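Local coordinates for protein benzoylformate Decarboxylase (PDB 4K9Q) that probably decarboxylates benzoylformate with the help of bound thiamine diphosphate and a magnesium ion, as a tetrameric member of the thiamine diphosphate enzyme family, at residues M79-T84 with L400-P405; Y127-P132 with P136-R141; L350-V355 with V377-D382; G413-G418 with Q445-I450. One frame throughout, in Å; residues are numbered along the deposited sequence.

Contact 1 (M79-T84 with L400-P405); sequences MGCLLT and LGWDLP. With TPP (thiamine diphosphate), chain D.
C81 is the first residue of 79-84 to meet 400-405. Its SG lies 3.8 Å from G401 O, a contact too long to count as a hydrogen bond. The same SG stands at the edge of the W402 indole, 5.3 Å from the centroid of the five-membered ring and 78° off its normal, a Cys sulfur-aromatic contact. The carbonyl of C81 reaches the indole as well: water 1 donates to C81 O at 2.8 Å and accepts a weak bond from W402 NE1, whose direct partner in the protein is D55 OD2. One helical turn on, T84 sends CG2 over a face of the ring in a CH-pi contact, 3.6 Å from the five-membered ring centroid and 17° off the normal. With T84 CG2 trans to the backbone N, the methyl lies over the indole and OG1, on the other branch, hydrogen-bonds S397 OG. With an alanine in place of W402, the T84 methyl would probably lose its aromatic floor and D55 its indole donor. Two residues before W402, L400 donates its N-H to TPP N3' at 3.1 Å (156°), and its CD1 lies 3.4 Å from TPP C4 in the thiazolium ring. Chemically, a largely apolar, buried junction thus joins a helix of the N-terminal domain to the cofactor-binding loop of the C-terminal domain, with the indole N-H satisfied at its rim.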
loop_
_atom_site.group_PDB
_atom_site.type_symbol
_atom_site.label_atom_id
_atom_site.label_comp_id
_atom_site.label_asym_id
_atom_site.label_seq_id
_atom_site.Cartn_x
_atom_site.Cartn_y
_atom_site.Cartn_z
ATOM N N MET A 79 -3.145 2.437 16.592
ATOM C CA MET A 79 -2.381 3.052 15.497
ATOM C C MET A 79 -1.782 4.436 15.798
ATOM O O MET A 79 -0.726 4.796 15.247
ATOM C CB MET A 79 -3.180 3.080 14.181
ATOM C CG MET A 79 -3.221 1.751 13.457
ATOM S SD MET A 79 -1.588 1.104 13.041
ATOM C CE MET A 79 -0.819 2.490 12.204
ATOM N N GLY A 80 -2.454 5.220 16.640
ATOM C CA GLY A 80 -1.934 6.529 17.013
ATOM C C GLY A 80 -0.655 6.389 17.832
ATOM O O GLY A 80 0.354 7.049 17.578
ATOM N N CYS A 81 -0.678 5.512 18.822
ATOM C CA CYS A 81 0.525 5.287 19.601
ATOM C C CYS A 81 1.614 4.552 18.807
ATOM O O CYS A 81 2.789 4.707 19.092
ATOM C CB CYS A 81 0.199 4.609 20.931
ATOM S SG CYS A 81 -0.505 5.819 22.088
ATOM N N LEU A 82 1.230 3.784 17.796
ATOM C CA LEU A 82 2.229 3.135 16.957
ATOM C C LEU A 82 2.958 4.186 16.099
ATOM O O LEU A 82 4.175 4.161 15.981
ATOM C CB LEU A 82 1.585 2.049 16.097
ATOM C CG LEU A 82 2.551 1.294 15.181
ATOM C CD1 LEU A 82 3.733 0.760 15.970
ATOM C CD2 LEU A 82 1.805 0.152 14.494
ATOM N N LEU A 83 2.206 5.123 15.520
ATOM C CA LEU A 83 2.814 6.260 14.835
ATOM C C LEU A 83 3.844 6.899 15.766
ATOM O O LEU A 83 4.977 7.181 15.376
ATOM C CB LEU A 83 1.727 7.271 14.430
ATOM C CG LEU A 83 2.069 8.556 13.668
ATOM C CD1 LEU A 83 0.814 9.150 13.036
ATOM C CD2 LEU A 83 2.717 9.586 14.586
ATOM N N THR A 84 3.466 7.106 17.023
ATOM C CA THR A 84 4.365 7.762 17.961
ATOM C C THR A 84 5.606 6.907 18.266
ATOM O O THR A 84 6.727 7.423 18.313
ATOM C CB THR A 84 3.615 8.151 19.234
ATOM O OG1 THR A 84 2.574 9.081 18.887
ATOM C CG2 THR A 84 4.565 8.774 20.261
ATOM N N LEU A 400 -1.448 13.125 21.304
ATOM C CA LEU A 400 -1.931 13.011 22.669
ATOM C C LEU A 400 -2.412 11.596 22.979
ATOM O O LEU A 400 -2.899 10.881 22.097
ATOM C CB LEU A 400 -3.052 14.024 22.919
ATOM C CG LEU A 400 -2.679 15.486 22.699
ATOM C CD1 LEU A 400 -3.883 16.384 23.023
ATOM C CD2 LEU A 400 -1.482 15.848 23.569
ATOM N N GLY A 401 -2.255 11.191 24.236
ATOM C CA GLY A 401 -2.606 9.847 24.665
ATOM C C GLY A 401 -1.384 8.954 24.838
ATOM O O GLY A 401 -1.507 7.790 25.203
ATOM N N TRP A 402 -0.199 9.496 24.578
ATOM C CA TRP A 402 1.006 8.680 24.686
ATOM C C TRP A 402 1.612 8.733 26.087
ATOM O O TRP A 402 2.012 7.705 26.634
ATOM C CB TRP A 402 2.051 9.106 23.651
ATOM C CG TRP A 402 3.263 8.224 23.659
ATOM C CD1 TRP A 402 3.399 7.009 23.041
ATOM C CD2 TRP A 402 4.502 8.477 24.328
ATOM N NE1 TRP A 402 4.652 6.500 23.280
ATOM C CE2 TRP A 402 5.349 7.381 24.068
ATOM C CE3 TRP A 402 4.978 9.525 25.127
ATOM C CZ2 TRP A 402 6.649 7.297 24.579
ATOM C CZ3 TRP A 402 6.279 9.444 25.629
ATOM C CH2 TRP A 402 7.093 8.336 25.351
ATOM N N ASP A 403 1.681 9.927 26.664
ATOM C CA ASP A 403 2.510 10.131 27.856
ATOM C C ASP A 403 1.970 9.492 29.128
ATOM O O ASP A 403 2.738 8.982 29.950
ATOM C CB ASP A 403 2.815 11.617 28.069
ATOM C CG ASP A 403 3.825 12.144 27.053
ATOM O OD1 ASP A 403 5.036 12.069 27.349
ATOM O OD2 ASP A 403 3.411 12.596 25.957
ATOM N N LEU A 404 0.652 9.513 29.300
ATOM C CA LEU A 404 0.065 8.914 30.486
ATOM C C LEU A 404 0.436 7.427 30.611
ATOM O O LEU A 404 1.010 7.019 31.617
ATOM C CB LEU A 404 -1.448 9.155 30.544
ATOM C CG LEU A 404 -2.138 8.706 31.837
ATOM C CD1 LEU A 404 -3.471 9.413 31.971
ATOM C CD2 LEU A 404 -2.317 7.189 31.871
ATOM N N PRO A 405 0.133 6.618 29.584
ATOM C CA PRO A 405 0.605 5.229 29.656
ATOM C C PRO A 405 2.134 5.080 29.540
ATOM O O PRO A 405 2.706 4.179 30.168
ATOM C CB PRO A 405 -0.139 4.530 28.506
ATOM C CG PRO A 405 -0.579 5.643 27.587
ATOM C CD PRO A 405 -0.797 6.846 28.459
HETATM N "N1'" TPP D . -5.855 14.393 19.165
HETATM C "C2'" TPP D . -4.638 13.740 19.288
HETATM C CM2 TPP D . -4.586 12.244 19.377
HETATM N "N3'" TPP D . -3.453 14.449 19.312
HETATM C "C4'" TPP D . -3.474 15.819 19.222
HETATM N "N4'" TPP D . -2.328 16.496 19.231
HETATM C "C5'" TPP D . -4.695 16.489 19.135
HETATM C "C6'" TPP D . -5.893 15.777 19.089
HETATM C "C7'" TPP D . -4.719 17.992 19.034
HETATM N N3 TPP D . -4.371 18.740 20.235
HETATM C C2 TPP D . -3.141 19.335 20.464
HETATM S S1 TPP D . -3.043 20.129 21.861
HETATM C C5 TPP D . -4.572 19.755 22.226
HETATM C C4 TPP D . -5.225 18.995 21.261
HETATM C CM4 TPP D . -6.650 18.504 21.339
HETATM C C6 TPP D . -5.099 20.298 23.525
HETATM C C7 TPP D . -4.384 19.808 24.773
HETATM O O7 TPP D . -5.196 20.230 25.844
HETATM P PA TPP D . -4.763 19.991 27.375
HETATM O O1A TPP D . -4.185 18.612 27.506
HETATM O O2A TPP D . -5.938 20.179 28.280
HETATM O O3A TPP D . -3.536 21.006 27.597
HETATM P PB TPP D . -3.573 22.609 27.714
HETATM O O1B TPP D . -3.252 23.138 26.353
HETATM O O2B TPP D . -2.495 22.976 28.709
HETATM O O3B TPP D . -4.924 23.090 28.135
HETATM O O HOH W 1 3.994 4.182 21.572
#

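Contact 2 (Y127-P132 with P136-R141); sequences YEPARP and PGAFMR
P129 and A138 make the nearest backbone approach, their CA atoms 6.7 Å apart, as the irregular chain of 127-132 passes beside the helical segment 136-141. The two then separate, and P132 and P136 have CA atoms 8.5 Å apart although three residues alone join the segments. Within the helix, M140 N bonds P136 O and R141 N bonds G137 O, while no hydrogen bond crosses between the segments, which meet mainly through side chains and one backbone carbonyl.

A138 carries most of it. Its methyl CB points toward the neighbouring chain and touches P129 CG at 3.8 Å, a carbon of the pyrrolidine ring. The same methyl comes to the edge of the Y127 ring, near its plane, with CB 4.3 Å from Y127 CD2. One small group is therefore shared by a proline and an aromatic rim. Farther along, P136 CD lies 3.9 Å from P132 O, closing the turn end of the contact. At the other end the R141 guanidinium stands above the Y127 ring, CZ 5.7 Å from the centroid and 17° off the normal: long for cation-pi, and at most a weak attraction. Its firmer partner is E107 of the third subunit, through a salt bridge.

The contact lies at the first connection of a beta-alpha-beta crossover, from strand 126-127, an outer strand of the N-terminal parallel sheet within this chain, through helix 135-147 to strand 154-159. P129 also rests on L158 of strand 154-159, P136 packs on helix 4-15, and Y127 stacks with W125.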
loop_
_atom_site.group_PDB
_atom_site.type_symbol
_atom_site.label_atom_id
_atom_site.label_comp_id
_atom_site.label_asym_id
_atom_site.label_seq_id
_atom_site.Cartn_x
_atom_site.Cartn_y
_atom_site.Cartn_z
ATOM N N TYR A 127 4.585 -8.208 8.446
ATOM C CA TYR A 127 4.671 -9.553 7.876
ATOM C C TYR A 127 3.684 -10.526 8.494
ATOM O O TYR A 127 3.396 -10.462 9.688
ATOM C CB TYR A 127 6.086 -10.078 8.117
ATOM C CG TYR A 127 6.545 -11.226 7.256
ATOM C CD1 TYR A 127 6.703 -11.072 5.883
ATOM C CD2 TYR A 127 6.891 -12.444 7.825
ATOM C CE1 TYR A 127 7.163 -12.120 5.095
ATOM C CE2 TYR A 127 7.349 -13.493 7.049
ATOM C CZ TYR A 127 7.482 -13.327 5.687
ATOM O OH TYR A 127 7.940 -14.374 4.916
ATOM N N GLU A 128 3.202 -11.455 7.678
ATOM C CA GLU A 128 2.406 -12.585 8.156
ATOM C C GLU A 128 3.098 -13.858 7.663
ATOM O O GLU A 128 3.077 -14.137 6.466
ATOM C CB GLU A 128 0.986 -12.486 7.599
ATOM C CG GLU A 128 -0.022 -13.496 8.151
ATOM C CD GLU A 128 -1.467 -13.104 7.826
ATOM O OE1 GLU A 128 -2.092 -12.399 8.647
ATOM O OE2 GLU A 128 -1.981 -13.492 6.750
ATOM N N PRO A 129 3.739 -14.621 8.573
ATOM C CA PRO A 129 4.571 -15.756 8.126
ATOM C C PRO A 129 3.845 -16.714 7.175
ATOM O O PRO A 129 2.649 -16.983 7.332
ATOM C CB PRO A 129 4.927 -16.462 9.444
ATOM C CG PRO A 129 4.966 -15.334 10.437
ATOM C CD PRO A 129 3.796 -14.451 10.037
ATOM N N ALA A 130 4.582 -17.230 6.193
ATOM C CA ALA A 130 4.004 -18.056 5.141
ATOM C C ALA A 130 3.682 -19.479 5.608
ATOM O O ALA A 130 2.992 -20.210 4.914
ATOM C CB ALA A 130 4.940 -18.099 3.919
ATOM N N ARG A 131 4.185 -19.866 6.776
ATOM C CA ARG A 131 3.851 -21.161 7.375
ATOM C C ARG A 131 4.232 -21.142 8.862
ATOM O O ARG A 131 5.018 -20.294 9.292
ATOM C CB ARG A 131 4.563 -22.298 6.638
ATOM C CG ARG A 131 6.035 -22.108 6.601
ATOM C CD ARG A 131 6.768 -23.060 5.657
ATOM N NE ARG A 131 8.180 -22.905 5.950
ATOM C CZ ARG A 131 9.071 -23.881 5.938
ATOM N NH1 ARG A 131 8.710 -25.115 5.600
ATOM N NH2 ARG A 131 10.328 -23.608 6.257
ATOM N N PRO A 132 3.651 -22.050 9.658
ATOM C CA PRO A 132 4.010 -22.119 11.082
ATOM C C PRO A 132 5.517 -22.282 11.300
ATOM O O PRO A 132 6.075 -21.692 12.227
ATOM C CB PRO A 132 3.281 -23.373 11.572
ATOM C CG PRO A 132 2.178 -23.601 10.590
ATOM C CD PRO A 132 2.620 -23.031 9.279
ATOM N N PRO A 136 9.265 -18.708 14.322
ATOM C CA PRO A 136 10.457 -18.321 15.088
ATOM C C PRO A 136 11.398 -17.447 14.268
ATOM O O PRO A 136 11.852 -16.414 14.768
ATOM C CB PRO A 136 11.115 -19.663 15.433
ATOM C CG PRO A 136 9.984 -20.659 15.385
ATOM C CD PRO A 136 9.080 -20.173 14.286
ATOM N N GLY A 137 11.668 -17.835 13.024
ATOM C CA GLY A 137 12.515 -17.022 12.167
ATOM C C GLY A 137 11.967 -15.627 11.920
ATOM O O GLY A 137 12.739 -14.680 11.770
ATOM N N ALA A 138 10.641 -15.501 11.860
ATOM C CA ALA A 138 9.995 -14.194 11.679
ATOM C C ALA A 138 10.203 -13.299 12.905
ATOM O O ALA A 138 10.410 -12.077 12.777
ATOM C CB ALA A 138 8.513 -14.360 11.360
ATOM N N PHE A 139 10.155 -13.898 14.097
ATOM C CA PHE A 139 10.507 -13.156 15.302
ATOM C C PHE A 139 11.965 -12.678 15.278
ATOM O O PHE A 139 12.264 -11.545 15.677
ATOM C CB PHE A 139 10.207 -13.968 16.566
ATOM C CG PHE A 139 8.797 -13.793 17.078
ATOM C CD1 PHE A 139 8.517 -12.859 18.063
ATOM C CD2 PHE A 139 7.758 -14.553 16.560
ATOM C CE1 PHE A 139 7.214 -12.688 18.550
ATOM C CE2 PHE A 139 6.451 -14.395 17.044
ATOM C CZ PHE A 139 6.183 -13.458 18.038
ATOM N N MET A 140 12.878 -13.533 14.812
ATOM C CA MET A 140 14.269 -13.104 14.699
ATOM C C MET A 140 14.423 -11.951 13.696
ATOM O O MET A 140 15.122 -10.977 13.968
ATOM C CB MET A 140 15.185 -14.264 14.307
ATOM C CG MET A 140 16.660 -13.878 14.318
ATOM S SD MET A 140 17.245 -13.405 15.953
ATOM C CE MET A 140 17.865 -11.750 15.635
ATOM N N ARG A 141 13.788 -12.070 12.533
ATOM C CA ARG A 141 13.851 -10.994 11.541
ATOM C C ARG A 141 13.194 -9.730 12.092
ATOM O O ARG A 141 13.650 -8.622 11.829
ATOM C CB ARG A 141 13.191 -11.422 10.227
ATOM C CG ARG A 141 13.213 -10.348 9.134
ATOM C CD ARG A 141 12.858 -10.930 7.764
ATOM N NE ARG A 141 12.712 -9.850 6.794
ATOM C CZ ARG A 141 12.166 -9.970 5.588
ATOM N NH1 ARG A 141 11.718 -11.143 5.150
ATOM N NH2 ARG A 141 12.086 -8.901 4.805
#

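Contact 3 (L350-V355 with V377-D382)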
loop_
_atom_site.group_PDB
_atom_site.type_symbol
_atom_site.label_atom_id
_atom_site.label_comp_id
_atom_site.label_asym_id
_atom_site.label_seq_id
_atom_site.Cartn_x
_atom_site.Cartn_y
_atom_site.Cartn_z
ATOM N N LEU A 350 -4.849 29.703 40.571
ATOM C CA LEU A 350 -3.437 29.344 40.582
ATOM C C LEU A 350 -2.803 29.450 39.196
ATOM O O LEU A 350 -3.396 29.055 38.198
ATOM C CB LEU A 350 -3.265 27.920 41.112
ATOM C CG LEU A 350 -3.672 27.690 42.570
ATOM C CD1 LEU A 350 -3.540 26.223 42.927
ATOM C CD2 LEU A 350 -2.809 28.551 43.469
ATOM N N ARG A 351 -1.593 29.996 39.151
ATOM C CA ARG A 351 -0.853 30.126 37.904
ATOM C C ARG A 351 0.089 28.945 37.721
ATOM O O ARG A 351 0.792 28.549 38.649
ATOM C CB ARG A 351 -0.077 31.437 37.899
ATOM C CG ARG A 351 -0.997 32.648 37.953
ATOM C CD ARG A 351 -0.208 33.922 37.972
ATOM N NE ARG A 351 -1.078 35.087 38.087
ATOM C CZ ARG A 351 -0.627 36.335 38.148
ATOM N NH1 ARG A 351 0.677 36.566 38.111
ATOM N NH2 ARG A 351 -1.480 37.347 38.249
ATOM N N PRO A 352 0.114 28.371 36.508
ATOM C CA PRO A 352 0.905 27.154 36.294
ATOM C C PRO A 352 2.411 27.278 36.588
ATOM O O PRO A 352 2.988 26.290 37.046
ATOM C CB PRO A 352 0.640 26.816 34.818
ATOM C CG PRO A 352 0.162 28.088 34.197
ATOM C CD PRO A 352 -0.586 28.810 35.289
ATOM N N HIS A 353 3.035 28.432 36.347
ATOM C CA HIS A 353 4.457 28.568 36.672
ATOM C C HIS A 353 4.653 28.382 38.187
ATOM O O HIS A 353 5.625 27.770 38.621
ATOM C CB HIS A 353 5.014 29.920 36.210
ATOM C CG HIS A 353 6.513 29.982 36.152
ATOM N ND1 HIS A 353 7.307 30.012 37.280
ATOM C CD2 HIS A 353 7.360 30.051 35.096
ATOM C CE1 HIS A 353 8.577 30.090 36.921
ATOM N NE2 HIS A 353 8.636 30.117 35.601
ATOM N N ALA A 354 3.725 28.892 38.992
ATOM C CA ALA A 354 3.866 28.736 40.438
ATOM C C ALA A 354 3.646 27.285 40.846
ATOM O O ALA A 354 4.346 26.763 41.710
ATOM C CB ALA A 354 2.910 29.656 41.176
ATOM N N VAL A 355 2.666 26.632 40.224
ATOM C CA VAL A 355 2.431 25.211 40.457
ATOM C C VAL A 355 3.713 24.423 40.164
ATOM O O VAL A 355 4.144 23.591 40.967
ATOM C CB VAL A 355 1.259 24.675 39.599
ATOM C CG1 VAL A 355 1.152 23.150 39.711
ATOM C CG2 VAL A 355 -0.047 25.333 40.030
ATOM N N VAL A 377 4.381 24.123 28.391
ATOM C CA VAL A 377 5.743 23.702 28.043
ATOM C C VAL A 377 6.843 24.758 28.310
ATOM O O VAL A 377 7.869 24.439 28.917
ATOM C CB VAL A 377 5.805 23.140 26.606
ATOM C CG1 VAL A 377 7.256 22.926 26.170
ATOM C CG2 VAL A 377 5.005 21.839 26.547
ATOM N N PRO A 378 6.640 26.014 27.863
ATOM C CA PRO A 378 7.697 27.001 28.126
ATOM C C PRO A 378 7.917 27.231 29.625
ATOM O O PRO A 378 9.053 27.439 30.065
ATOM C CB PRO A 378 7.169 28.282 27.451
ATOM C CG PRO A 378 6.177 27.788 26.430
ATOM C CD PRO A 378 5.536 26.587 27.073
ATOM N N LEU A 379 6.846 27.181 30.411
ATOM C CA LEU A 379 6.976 27.354 31.850
ATOM C C LEU A 379 7.761 26.191 32.452
ATOM O O LEU A 379 8.618 26.381 33.311
ATOM C CB LEU A 379 5.594 27.475 32.506
ATOM C CG LEU A 379 4.647 28.453 31.812
ATOM C CD1 LEU A 379 3.318 28.536 32.553
ATOM C CD2 LEU A 379 5.286 29.826 31.695
ATOM N N MET A 380 7.468 24.977 31.993
ATOM C CA MET A 380 8.182 23.802 32.457
ATOM C C MET A 380 9.667 23.911 32.130
ATOM O O MET A 380 10.521 23.574 32.945
ATOM C CB MET A 380 7.598 22.540 31.818
ATOM C CG MET A 380 8.326 21.277 32.221
ATOM S SD MET A 380 7.916 19.859 31.174
ATOM C CE MET A 380 8.625 20.382 29.613
ATOM N N GLN A 381 9.973 24.383 30.927
ATOM C CA GLN A 381 11.353 24.556 30.504
ATOM C C GLN A 381 12.091 25.585 31.370
ATOM O O GLN A 381 13.293 25.474 31.575
ATOM C CB GLN A 381 11.398 24.921 29.023
ATOM C CG GLN A 381 10.972 23.747 28.153
ATOM C CD GLN A 381 10.745 24.119 26.705
ATOM O OE1 GLN A 381 10.566 25.286 26.368
ATOM N NE2 GLN A 381 10.738 23.113 25.837
ATOM N N ASP A 382 11.368 26.564 31.902
ATOM C CA ASP A 382 12.002 27.553 32.776
ATOM C C ASP A 382 12.304 26.963 34.148
ATOM O O ASP A 382 13.321 27.283 34.768
ATOM C CB ASP A 382 11.113 28.783 32.958
ATOM C CG ASP A 382 11.844 29.926 33.650
ATOM O OD1 ASP A 382 12.962 30.259 33.207
ATOM O OD2 ASP A 382 11.308 30.482 34.635
#
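H353 and D382 form a histidine-carboxylate hydrogen bond between helix 352-361 and helix 377-383 of the C-terminal region, helices separated in sequence by strand 368-372 of its parallel sheet. The backbones come closest at H353 and L379, whose CA atoms are 5.6 Å apart.

From CB, the H353 side chain runs with CG anti to the backbone N (chi1 -164°), which carries the imidazole across the gap between the helices. On the ring, ND1 turns back to its own helix and bonds E357 OE2. CD2 meets the L379 methyl CD2 at 4.0 Å, an edge-on contact close to the ring plane. CE1 lies 3.6 Å from D382 OD2, and at the tip NE2 donates to that same oxygen.

L379 lies at the ring edge with its two methyls divided: CD2 goes to the imidazole, while CD1 packs on P352 CG at 3.6 Å and sits 3.8 Å from H353 N. That leucine-proline contact is the apolar half of the junction.

D382 has further partners, since OD1 makes a salt bridge with R385 and OD2 also accepts from T341 N. With E357 at one nitrogen and D382 at the other, the imidazole is held at both ends, and the two acids would be expected to favour its protonated form. A leucine in place of H353 would probably cost D382 OD2 and E357 OE2 their imidazole partner, leaving the packing of P352 on L379 to join the helices.

The NE2 to OD2 bond measures 2.9 Å with a 159° angle at the hydrogen; OD2 uses its anti lone pair and lies only 4° out of the imidazole plane.

Contact 4 (G413-G418 with Q445-I450); sequences GEEVSG and QKTHVI
The E415 carboxylate is the flat group that touches across this contact, and it does so through one oxygen. OE2 approaches the backbone of 445-450, lying 3.7 Å from T447 CA and 3.8 Å from K446 O. Neither is a hydrogen bond, OE2 and K446 O both being acceptors. The polar link is carried by water 2, which donates to E415 OE2 at 3.0 Å and accepts from H448 N at 2.8 Å, so a backbone N-H reaches the acid through one solvent molecule. Beyond CG the glutamate chain is extended (chi2 -172°), and this reach spans a backbone separation of 8.2 Å between the CA atoms of E415 and T447. Its other oxygen, OE1, has a long, weak ion pair with K515, whose NZ also bonds K446 O.

T447 places its OG1 on G442 O, leaving CG2 4.0 Å from E415 OE2. K446 ends helix 438-445 with positive phi in a Schellman motif, and the chain then turns into the strand.

The contact thus lies where the last turn of helix 403-417 passes the entry to strand 449-455 of the C-terminal parallel sheet. T447 and V449 pack on A411 of that helix, and backbone bonds join H448 and I450 to V423 of neighbouring strand 423-428.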
loop_
_atom_site.group_PDB
_atom_site.type_symbol
_atom_site.label_atom_id
_atom_site.label_comp_id
_atom_site.label_asym_id
_atom_site.label_seq_id
_atom_site.Cartn_x
_atom_site.Cartn_y
_atom_site.Cartn_z
ATOM N N GLY A 413 10.219 0.254 33.971
ATOM C CA GLY A 413 11.648 0.272 33.689
ATOM C C GLY A 413 12.494 0.575 34.917
ATOM O O GLY A 413 13.568 -0.004 35.095
ATOM N N GLU A 414 12.032 1.506 35.743
ATOM C CA GLU A 414 12.722 1.833 36.995
ATOM C C GLU A 414 12.784 0.621 37.912
ATOM O O GLU A 414 13.740 0.453 38.659
ATOM C CB GLU A 414 12.031 2.997 37.709
ATOM C CG GLU A 414 12.220 4.331 36.997
ATOM C CD GLU A 414 13.696 4.669 36.835
ATOM O OE1 GLU A 414 14.363 4.910 37.865
ATOM O OE2 GLU A 414 14.198 4.673 35.685
ATOM N N GLU A 415 11.755 -0.217 37.877
ATOM C CA GLU A 415 11.765 -1.405 38.723
ATOM C C GLU A 415 12.658 -2.494 38.137
ATOM O O GLU A 415 13.348 -3.201 38.874
ATOM C CB GLU A 415 10.347 -1.907 39.000
ATOM C CG GLU A 415 9.513 -0.858 39.737
ATOM C CD GLU A 415 8.165 -1.366 40.204
ATOM O OE1 GLU A 415 8.118 -2.429 40.857
ATOM O OE2 GLU A 415 7.149 -0.691 39.925
ATOM N N VAL A 416 12.662 -2.625 36.816
ATOM C CA VAL A 416 13.559 -3.589 36.179
ATOM C C VAL A 416 15.028 -3.248 36.429
ATOM O O VAL A 416 15.822 -4.111 36.800
ATOM C CB VAL A 416 13.309 -3.706 34.664
ATOM C CG1 VAL A 416 14.409 -4.534 34.018
ATOM C CG2 VAL A 416 11.940 -4.329 34.405
ATOM N N SER A 417 15.390 -1.987 36.236
ATOM C CA SER A 417 16.773 -1.571 36.438
ATOM C C SER A 417 17.116 -1.618 37.918
ATOM O O SER A 417 18.259 -1.874 38.299
ATOM C CB SER A 417 16.998 -0.159 35.907
ATOM O OG SER A 417 16.437 0.792 36.784
ATOM N N GLY A 418 16.110 -1.371 38.745
ATOM C CA GLY A 418 16.290 -1.354 40.179
ATOM C C GLY A 418 16.541 0.034 40.730
ATOM O O GLY A 418 16.660 0.204 41.939
ATOM N N GLN A 445 0.000 -2.757 38.612
ATOM C CA GLN A 445 1.418 -3.107 38.658
ATOM C C GLN A 445 2.137 -2.447 39.839
ATOM O O GLN A 445 3.313 -2.718 40.083
ATOM C CB GLN A 445 2.120 -2.728 37.345
ATOM C CG GLN A 445 1.570 -3.430 36.110
ATOM C CD GLN A 445 1.806 -4.938 36.124
ATOM O OE1 GLN A 445 2.872 -5.412 36.520
ATOM N NE2 GLN A 445 0.805 -5.694 35.693
ATOM N N LYS A 446 1.419 -1.591 40.559
ATOM C CA LYS A 446 1.972 -0.830 41.684
ATOM C C LYS A 446 3.184 0.017 41.288
ATOM O O LYS A 446 4.137 0.155 42.054
ATOM C CB LYS A 446 2.303 -1.766 42.857
ATOM C CG LYS A 446 1.091 -2.534 43.359
ATOM C CD LYS A 446 1.438 -3.453 44.518
ATOM C CE LYS A 446 0.185 -4.117 45.058
ATOM N NZ LYS A 446 -0.546 -4.866 43.992
ATOM N N THR A 447 3.133 0.606 40.098
ATOM C CA THR A 447 4.189 1.523 39.665
ATOM C C THR A 447 4.126 2.836 40.436
ATOM O O THR A 447 3.036 3.334 40.774
ATOM C CB THR A 447 4.112 1.840 38.143
ATOM O OG1 THR A 447 2.809 2.345 37.822
ATOM C CG2 THR A 447 4.378 0.585 37.317
ATOM N N HIS A 448 5.295 3.401 40.721
ATOM C CA HIS A 448 5.347 4.677 41.418
ATOM C C HIS A 448 5.279 5.797 40.386
ATOM O O HIS A 448 6.293 6.196 39.808
ATOM C CB HIS A 448 6.613 4.787 42.261
ATOM C CG HIS A 448 6.561 5.886 43.277
ATOM N ND1 HIS A 448 7.588 6.130 44.162
ATOM C CD2 HIS A 448 5.604 6.806 43.545
ATOM C CE1 HIS A 448 7.267 7.155 44.931
ATOM N NE2 HIS A 448 6.064 7.581 44.580
ATOM N N VAL A 449 4.059 6.271 40.146
ATOM C CA VAL A 449 3.792 7.271 39.124
ATOM C C VAL A 449 2.876 8.310 39.725
ATOM O O VAL A 449 1.864 7.972 40.336
ATOM C CB VAL A 449 3.096 6.644 37.884
ATOM C CG1 VAL A 449 2.749 7.730 36.854
ATOM C CG2 VAL A 449 3.969 5.559 37.252
ATOM N N ILE A 450 3.227 9.574 39.541
ATOM C CA ILE A 450 2.475 10.667 40.128
ATOM C C ILE A 450 1.983 11.566 39.012
ATOM O O ILE A 450 2.780 12.258 38.357
ATOM C CB ILE A 450 3.359 11.491 41.086
ATOM C CG1 ILE A 450 3.921 10.592 42.191
ATOM C CG2 ILE A 450 2.567 12.653 41.693
ATOM C CD1 ILE A 450 4.980 11.262 43.027
HETATM O O HOH W 2 7.802 2.234 40.111
#

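Contacts 1 and 4 share helix 403-417, one near its start beside the cofactor and the other at its end, their centres 20 Å apart. Contact 1 closes a long loop of chain that spans both contact 2 and contact 3, whereas contact 4 comes afterwards. Contact 2 belongs to the N-terminal sheet and contacts 3 and 4 to the C-terminal region. Contacts 2 and 3 lie on opposite sides of the chain's centre, 49 Å between centres, and contacts 3 and 4 are 26 Å apart. No two touch; contact 1 joins the N- and C-terminal cofactor-binding domains, contact 2 meets another subunit, and contacts 3 and 4 stay within one chain.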